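Long-range contacts in transcriptional regulator (NtrC family) (Aquifex aeolicus, PDB 3DZD), which probably activates sigma54-dependent transcription as an NtrC-family response regulator with an AAA+ ATPase domain, here in its inactive, ADP-bound state: residues 36-41 and 62-66; 151-157 and 263-269; 166-170 and 181-185. All coordinates share one frame; numbering follows the deposited sequence.

Interaction 1 of 3, residues 36-41 and 62-66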
# COMPACT_ATOMS: atom_id res chain seq x y z
N ALA A 36 20.27 15.43 -25.67
CA ALA A 36 19.56 14.86 -24.54
C ALA A 36 18.06 15.06 -24.70
O ALA A 36 17.29 14.11 -24.63
CB ALA A 36 20.05 15.48 -23.24
N GLU A 37 17.65 16.31 -24.93
CA GLU A 37 16.24 16.65 -25.10
C GLU A 37 15.58 15.72 -26.11
O GLU A 37 14.46 15.26 -25.92
CB GLU A 37 16.09 18.10 -25.56
CG GLU A 37 16.57 19.10 -24.53
CD GLU A 37 16.51 20.53 -25.04
OE1 GLU A 37 16.55 20.72 -26.28
OE2 GLU A 37 16.45 21.45 -24.20
N LYS A 38 16.30 15.46 -27.19
CA LYS A 38 15.86 14.51 -28.19
C LYS A 38 15.47 13.19 -27.52
O LYS A 38 14.32 12.77 -27.57
CB LYS A 38 16.98 14.27 -29.21
CG LYS A 38 16.82 13.05 -30.09
CD LYS A 38 15.88 13.32 -31.24
CE LYS A 38 16.10 12.32 -32.35
NZ LYS A 38 16.15 10.94 -31.81
N LYS A 39 16.45 12.56 -26.88
CA LYS A 39 16.24 11.23 -26.32
C LYS A 39 15.20 11.17 -25.20
O LYS A 39 14.49 10.17 -25.06
CB LYS A 39 17.58 10.61 -25.90
CG LYS A 39 18.32 10.00 -27.07
CD LYS A 39 19.80 9.84 -26.83
CE LYS A 39 20.43 9.10 -27.99
NZ LYS A 39 21.90 9.23 -27.99
N ILE A 40 15.10 12.23 -24.42
CA ILE A 40 14.14 12.27 -23.31
C ILE A 40 12.70 12.24 -23.82
O ILE A 40 11.87 11.46 -23.34
CB ILE A 40 14.39 13.50 -22.41
CG1 ILE A 40 15.73 13.35 -21.68
CG2 ILE A 40 13.26 13.69 -21.42
CD1 ILE A 40 16.13 14.56 -20.88
N LYS A 41 12.41 13.09 -24.81
CA LYS A 41 11.07 13.18 -25.38
C LYS A 41 10.72 11.92 -26.16
O LYS A 41 9.55 11.59 -26.35
CB LYS A 41 10.98 14.40 -26.31
CG LYS A 41 11.13 15.74 -25.60
CD LYS A 41 11.65 16.82 -26.54
CE LYS A 41 10.64 17.15 -27.63
NZ LYS A 41 11.16 18.16 -28.59
N PHE A 62 18.56 22.66 -16.77
CA PHE A 62 18.06 21.58 -17.61
C PHE A 62 17.21 20.59 -16.81
O PHE A 62 16.37 19.89 -17.37
CB PHE A 62 19.20 20.83 -18.29
CG PHE A 62 18.74 19.83 -19.30
CD1 PHE A 62 18.37 20.24 -20.57
CD2 PHE A 62 18.66 18.49 -18.99
CE1 PHE A 62 17.94 19.33 -21.51
CE2 PHE A 62 18.23 17.57 -19.92
CZ PHE A 62 17.87 17.99 -21.19
N ILE A 63 17.43 20.54 -15.51
CA ILE A 63 16.59 19.74 -14.64
C ILE A 63 15.12 20.11 -14.85
O ILE A 63 14.24 19.25 -14.79
CB ILE A 63 16.98 19.90 -13.16
CG1 ILE A 63 18.26 19.12 -12.87
CG2 ILE A 63 15.86 19.41 -12.26
CD1 ILE A 63 18.79 19.35 -11.49
N ASP A 64 14.86 21.39 -15.11
CA ASP A 64 13.49 21.83 -15.36
C ASP A 64 12.92 21.21 -16.63
O ASP A 64 11.75 20.84 -16.69
CB ASP A 64 13.40 23.36 -15.42
CG ASP A 64 13.64 24.02 -14.07
OD1 ASP A 64 13.05 23.57 -13.06
OD2 ASP A 64 14.43 24.98 -14.02
N PHE A 65 13.76 21.07 -17.65
CA PHE A 65 13.35 20.38 -18.86
C PHE A 65 12.89 18.97 -18.53
O PHE A 65 11.86 18.51 -19.03
CB PHE A 65 14.49 20.31 -19.87
CG PHE A 65 14.13 19.56 -21.12
CD1 PHE A 65 13.76 20.24 -22.26
CD2 PHE A 65 14.13 18.18 -21.13
CE1 PHE A 65 13.42 19.55 -23.41
CE2 PHE A 65 13.79 17.48 -22.28
CZ PHE A 65 13.44 18.17 -23.42
N ILE A 66 13.67 18.28 -17.71
CA ILE A 66 13.36 16.92 -17.28
C ILE A 66 12.10 16.90 -16.42
O ILE A 66 11.23 16.04 -16.58
CB ILE A 66 14.55 16.32 -16.49
CG1 ILE A 66 15.79 16.22 -17.38
CG2 ILE A 66 14.19 14.97 -15.89
CD1 ILE A 66 17.08 16.01 -16.62
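In the CheY-like receiver domain, helices 33-42 and 62-69 lie side by side on one face of the parallel sheet, Glu37 and Ile40 meeting Phe62 and Phe65. Over these segments the axes are 11.3 Å apart and run almost parallel, at 18°, and two phenyl rings bridge that wide spacing. Glu37 CG stands over one face of Phe65, 3.6 Å from the ring centroid, in a CH-pi contact. The same CG meets Phe62 at its edge, 3.3 Å from CE1, while the Glu37 carboxylate turns to within 19° of the Phe65 ring plane. Phe65 CG is anti to the backbone N (chi1 178°), which carries the ring across to helix 33-42, and Phe65 CB lies over one face of Phe62, toward its rim. Ile40 divides its branches: CG2 touches the edge of Phe65 at CE2 (3.9 Å), and CD1 reaches the edge of Phe62 at CE2 (3.8 Å) as well as Ile66. At the outer rim Lys41 lays CD against the edge of Phe65, 3.8 Å from CZ. Toward the sheet, Ala36 and Ile40 touch Val6 and Leu4 of strand 2-6, and the Ile40 carbonyl accepts a hydrogen bond from Gln258 of the second subunit. The seam is therefore held by dispersion and CH-pi contacts, with the aliphatic parts of Glu37 and Lys41 shielding the Phe65 ring.

Interaction 2 of 3, residues 151-157 and 263-269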
# COMPACT_ATOMS: atom_id res chain seq x y z
N SER A 151 -5.49 18.92 13.35
CA SER A 151 -4.97 18.84 14.71
C SER A 151 -4.33 17.48 14.93
O SER A 151 -4.46 16.58 14.10
CB SER A 151 -6.09 19.06 15.71
OG SER A 151 -5.58 19.06 17.03
N LYS A 152 -3.64 17.32 16.05
CA LYS A 152 -3.15 16.00 16.42
C LYS A 152 -3.92 15.44 17.62
O LYS A 152 -3.69 14.31 18.04
CB LYS A 152 -1.65 16.01 16.72
CG LYS A 152 -1.03 14.63 16.56
CD LYS A 152 0.13 14.41 17.53
CE LYS A 152 0.78 13.05 17.31
NZ LYS A 152 1.78 12.72 18.36
N ALA A 153 -4.85 16.24 18.14
CA ALA A 153 -5.70 15.80 19.25
C ALA A 153 -6.56 14.61 18.82
O ALA A 153 -7.02 14.55 17.68
CB ALA A 153 -6.57 16.96 19.72
N PRO A 154 -6.77 13.65 19.73
CA PRO A 154 -7.53 12.45 19.33
C PRO A 154 -9.02 12.74 19.11
O PRO A 154 -9.56 13.71 19.65
CB PRO A 154 -7.32 11.50 20.50
CG PRO A 154 -6.10 12.03 21.22
CD PRO A 154 -6.21 13.51 21.08
N VAL A 155 -9.66 11.90 18.32
CA VAL A 155 -11.07 12.06 18.01
C VAL A 155 -11.81 10.79 18.38
O VAL A 155 -11.37 9.70 18.04
CB VAL A 155 -11.29 12.35 16.51
CG1 VAL A 155 -12.76 12.52 16.21
CG2 VAL A 155 -10.52 13.60 16.10
N LEU A 156 -12.92 10.94 19.08
CA LEU A 156 -13.78 9.82 19.40
C LEU A 156 -15.04 9.91 18.54
O LEU A 156 -15.75 10.91 18.58
CB LEU A 156 -14.16 9.83 20.89
CG LEU A 156 -15.19 8.76 21.31
CD1 LEU A 156 -14.56 7.37 21.27
CD2 LEU A 156 -15.77 9.04 22.69
N ILE A 157 -15.30 8.88 17.76
CA ILE A 157 -16.48 8.82 16.92
C ILE A 157 -17.52 7.89 17.53
O ILE A 157 -17.29 6.69 17.62
CB ILE A 157 -16.12 8.32 15.50
CG1 ILE A 157 -14.98 9.15 14.92
CG2 ILE A 157 -17.34 8.34 14.61
CD1 ILE A 157 -14.46 8.62 13.61
N ASP A 263 4.70 8.42 16.76
CA ASP A 263 4.04 9.68 16.51
C ASP A 263 2.75 9.34 15.77
O ASP A 263 2.75 9.20 14.55
CB ASP A 263 4.95 10.58 15.68
CG ASP A 263 4.23 11.79 15.12
OD1 ASP A 263 3.59 12.54 15.90
OD2 ASP A 263 4.31 11.99 13.89
N ILE A 264 1.67 9.18 16.51
CA ILE A 264 0.40 8.79 15.92
C ILE A 264 -0.70 9.76 16.27
O ILE A 264 -0.73 10.30 17.37
CB ILE A 264 -0.02 7.40 16.40
CG1 ILE A 264 0.03 7.34 17.93
CG2 ILE A 264 0.87 6.32 15.80
CD1 ILE A 264 0.19 5.94 18.47
N ARG A 265 -1.59 9.98 15.32
CA ARG A 265 -2.85 10.64 15.60
C ARG A 265 -3.87 9.53 15.86
O ARG A 265 -4.07 8.65 15.03
CB ARG A 265 -3.28 11.49 14.41
CG ARG A 265 -4.19 12.64 14.77
CD ARG A 265 -5.65 12.20 14.83
NE ARG A 265 -6.49 13.34 15.21
CZ ARG A 265 -6.83 14.32 14.39
NH1 ARG A 265 -6.40 14.31 13.13
NH2 ARG A 265 -7.58 15.32 14.82
N VAL A 266 -4.48 9.57 17.03
CA VAL A 266 -5.38 8.51 17.45
C VAL A 266 -6.83 8.84 17.17
O VAL A 266 -7.35 9.87 17.63
CB VAL A 266 -5.24 8.24 18.95
CG1 VAL A 266 -6.22 7.16 19.38
CG2 VAL A 266 -3.80 7.84 19.27
N ILE A 267 -7.49 7.98 16.40
CA ILE A 267 -8.92 8.10 16.18
C ILE A 267 -9.60 6.85 16.72
O ILE A 267 -9.16 5.73 16.43
CB ILE A 267 -9.29 8.28 14.69
CG1 ILE A 267 -8.57 9.51 14.12
CG2 ILE A 267 -10.80 8.41 14.54
CD1 ILE A 267 -8.91 9.80 12.67
N SER A 268 -10.65 7.04 17.50
CA SER A 268 -11.34 5.94 18.13
C SER A 268 -12.80 5.96 17.77
O SER A 268 -13.35 7.00 17.41
CB SER A 268 -11.22 6.05 19.65
OG SER A 268 -9.87 6.02 20.02
N ALA A 269 -13.44 4.81 17.89
CA ALA A 269 -14.84 4.67 17.55
C ALA A 269 -15.51 3.77 18.56
O ALA A 269 -14.88 2.83 19.05
CB ALA A 269 -14.99 4.11 16.17
O HOH W 1 -9.46 8.64 20.00
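Strands 155-158 and 265-270 are neighbours inside the parallel sheet of the AAA+ ATPase core, with Val155 paired to Ile267, Leu156 to Ser268 and Ile157 to Ala269. The first strand leads into the P-loop; the second corresponds to the strand that ends at the sensor 1 motif in AAA+ proteins. Three backbone bonds join them: Val155 N to Val266 O (3.2 Å), Ser268 N to Val155 O (2.8 Å, almost straight at 173°) and Ile157 N to Ser268 O (2.7 Å). A water lies by Val155 O and is also hydrogen-bonded to Ser268 OG at 2.7 Å. On the face carrying Val155, Ile157 and Ile267, Ile157 CD1 packs on Ile267 CG2 at 3.8 Å, and helix 165-176 covers Ile267 with Ala169 and Ile172.

Before the first bridged pair, Arg265 reaches to the loop 151-154. Its chain, bent at chi2 (-85°), brings NE to Ala153 O at 2.8 Å, from above the carbonyl plane (39° out of it), while NH2 adds a weaker bond to the same oxygen. Ser151 O lies over one face of the guanidinium, and NH2 and NH1 also bind the carbonyls of Ile148 and Ala149 at the end of helix 136-149. Farther out, Lys152 NZ forms a salt bridge with Asp263 OD1 (3.1 Å), weak as a hydrogen bond; the other carboxylate oxygen of Asp263 makes a salt bridge with Arg178. Ser151 OG accepts from Ala153 N in an ST turn that shapes this loop. The buried guanidinium thus spends its N-H groups on backbone carbonyls, and its charge is likely to be eased by the carbonyl dipoles of the helix end and the loop, tying both to strand 265-270.

Interaction 3 of 3, residues 166-170 and 181-185. With ADP (adenosine-5'-diphosphate), chain C.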
# COMPACT_ATOMS: atom_id res chain seq x y z
N GLU A 166 -15.70 4.23 10.25
CA GLU A 166 -14.39 4.09 9.62
C GLU A 166 -14.20 5.05 8.45
O GLU A 166 -13.11 5.60 8.25
CB GLU A 166 -14.13 2.64 9.18
CG GLU A 166 -12.90 2.52 8.28
CD GLU A 166 -12.46 1.08 8.02
OE1 GLU A 166 -12.56 0.22 8.93
OE2 GLU A 166 -11.98 0.82 6.89
N ILE A 167 -15.24 5.26 7.66
CA ILE A 167 -15.16 6.22 6.57
C ILE A 167 -14.78 7.59 7.10
O ILE A 167 -13.93 8.27 6.52
CB ILE A 167 -16.48 6.37 5.82
CG1 ILE A 167 -16.81 5.08 5.06
CG2 ILE A 167 -16.39 7.54 4.87
CD1 ILE A 167 -17.99 5.23 4.12
N VAL A 168 -15.42 8.02 8.18
CA VAL A 168 -15.14 9.33 8.72
C VAL A 168 -13.67 9.41 9.16
O VAL A 168 -12.99 10.41 8.92
CB VAL A 168 -16.06 9.67 9.91
CG1 VAL A 168 -15.68 11.02 10.50
CG2 VAL A 168 -17.51 9.65 9.48
N ALA A 169 -13.20 8.34 9.79
CA ALA A 169 -11.82 8.23 10.25
C ALA A 169 -10.80 8.35 9.10
O ALA A 169 -9.81 9.06 9.23
CB ALA A 169 -11.62 6.93 11.02
N ARG A 170 -11.06 7.67 7.99
CA ARG A 170 -10.19 7.79 6.81
C ARG A 170 -10.23 9.19 6.22
O ARG A 170 -9.21 9.72 5.79
CB ARG A 170 -10.57 6.77 5.74
CG ARG A 170 -10.13 5.36 6.07
CD ARG A 170 -10.45 4.39 4.94
NE ARG A 170 -10.15 3.02 5.37
CZ ARG A 170 -8.93 2.49 5.39
NH1 ARG A 170 -7.89 3.22 4.99
NH2 ARG A 170 -8.75 1.24 5.80
N ALA A 181 0.84 5.86 7.53
CA ALA A 181 -0.25 4.99 7.12
C ALA A 181 -1.49 5.11 7.99
O ALA A 181 -1.44 5.63 9.12
CB ALA A 181 0.22 3.54 7.09
N PHE A 182 -2.61 4.63 7.46
CA PHE A 182 -3.85 4.50 8.21
C PHE A 182 -3.93 3.06 8.70
O PHE A 182 -4.13 2.14 7.92
CB PHE A 182 -5.07 4.83 7.35
CG PHE A 182 -6.39 4.76 8.10
CD1 PHE A 182 -6.89 5.88 8.77
CD2 PHE A 182 -7.14 3.58 8.12
CE1 PHE A 182 -8.10 5.82 9.45
CE2 PHE A 182 -8.35 3.51 8.81
CZ PHE A 182 -8.83 4.63 9.47
N VAL A 183 -3.73 2.88 10.00
CA VAL A 183 -3.74 1.56 10.60
C VAL A 183 -5.04 1.39 11.39
O VAL A 183 -5.29 2.12 12.34
CB VAL A 183 -2.54 1.41 11.56
CG1 VAL A 183 -2.53 0.06 12.22
CG2 VAL A 183 -1.25 1.64 10.81
N ASP A 184 -5.88 0.44 11.01
CA ASP A 184 -7.07 0.21 11.81
C ASP A 184 -6.99 -1.09 12.62
O ASP A 184 -6.57 -2.13 12.12
CB ASP A 184 -8.36 0.31 11.00
CG ASP A 184 -8.54 -0.81 10.00
OD1 ASP A 184 -7.73 -1.77 10.02
OD2 ASP A 184 -9.49 -0.74 9.20
N LEU A 185 -7.35 -0.99 13.89
CA LEU A 185 -7.41 -2.14 14.77
C LEU A 185 -8.83 -2.32 15.29
O LEU A 185 -9.41 -1.40 15.87
CB LEU A 185 -6.44 -1.98 15.93
CG LEU A 185 -6.53 -3.09 16.98
CD1 LEU A 185 -6.45 -4.47 16.31
CD2 LEU A 185 -5.44 -2.95 18.04
PB ADP C . -18.92 1.15 11.13
O1B ADP C . -17.48 1.51 10.83
O2B ADP C . -19.10 -0.08 11.99
O3B ADP C . -19.75 2.30 11.62
PA ADP C . -18.90 0.58 8.28
O1A ADP C . -18.68 1.92 7.63
O2A ADP C . -17.71 -0.33 8.44
O3A ADP C . -19.64 0.82 9.71
O5' ADP C . -20.02 -0.22 7.44
C5' ADP C . -20.73 0.42 6.39
C4' ADP C . -20.45 -0.21 5.04
O4' ADP C . -21.09 0.62 4.08
C3' ADP C . -18.98 -0.10 4.69
O3' ADP C . -18.69 -1.02 3.64
C2' ADP C . -18.80 1.28 4.12
O2' ADP C . -17.89 1.14 3.02
C1' ADP C . -20.17 1.61 3.58
N9 ADP C . -20.63 2.94 4.02
C8 ADP C . -20.96 3.27 5.28
N7 ADP C . -21.37 4.55 5.37
C5 ADP C . -21.31 5.07 4.13
C6 ADP C . -21.60 6.38 3.52
N6 ADP C . -22.05 7.42 4.28
N1 ADP C . -21.40 6.51 2.19
C2 ADP C . -20.96 5.48 1.45
N3 ADP C . -20.67 4.26 1.93
C4 ADP C . -20.83 4.00 3.24
O HOH W 2 -5.07 1.61 5.17
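Glu166 OE2, whose sister oxygen OE1 lies against Asp184 across the contact, is gripped by Arg170 through NE (3.2 Å, N-H...O angle 157°) and more weakly through NH2, in a salt bridge that spans one helical turn. OE1 itself comes 3.2 Å from Asp184 OD2, two acceptors with no bond between them. Arg170 NH2 stands 4.0 Å from that Asp184 OD2, beyond a salt bridge, yet its charge probably eases the crowding of the two carboxylates. Extended from CG to NE (chi2 -177°), Arg170 crosses Phe182 at about a right angle: CG sits over the centre of the ring, 3.8 Å from its centroid, in a CH-pi contact. The guanidinium is tilted 42° to the ring and offers one face to Phe182 CD2. A water takes a bond from Arg170 NH1 (3.3 Å) and gives one to Phe182 O (3.0 Å). Ala169 CB packs on Phe182 CZ at 3.9 Å, and the ring also touches Phe227 of the adjacent strand 225-229. Replacing Arg170 by an alanine would probably uncover that face of Phe182 and leave Glu166 and Asp184 facing each other without the nearby positive charge. At the start of this helix, which follows the P-loop, Glu166 N makes a weak bond to ADP O1B (3.3 Å), while Ile167 CD1 packs on the adenine. One turn of helix thus serves both the nucleotide and strand 182-186, outermost in this chain's sheet, where an arginine bound to one acid, and probably easing its closeness to a second, covers a face of a phenyl ring.

In the fold
Interaction 1 lies in the receiver domain, its centre 45 Å from that of interaction 2 and 41 Å from that of interaction 3, with no atoms touching. It closes first along the chain; the other two follow in the ATPase core, where residues 166-185 fall between the two strands of interaction 2. Their centres are 10 Å apart, and they meet where Ile157 and Ile267 pack against helix 165-176, which follows strand 155-158 and the P-loop. Both use one parallel sheet: interaction 2 in its interior, interaction 3 at its outermost strand, 182-186. Core packing beneath the helix is thereby continuous with its ADP-binding end. Within one chain the receiver contact is remote, although Ile40 meets Gln258 in the second subunit's ATPase domain.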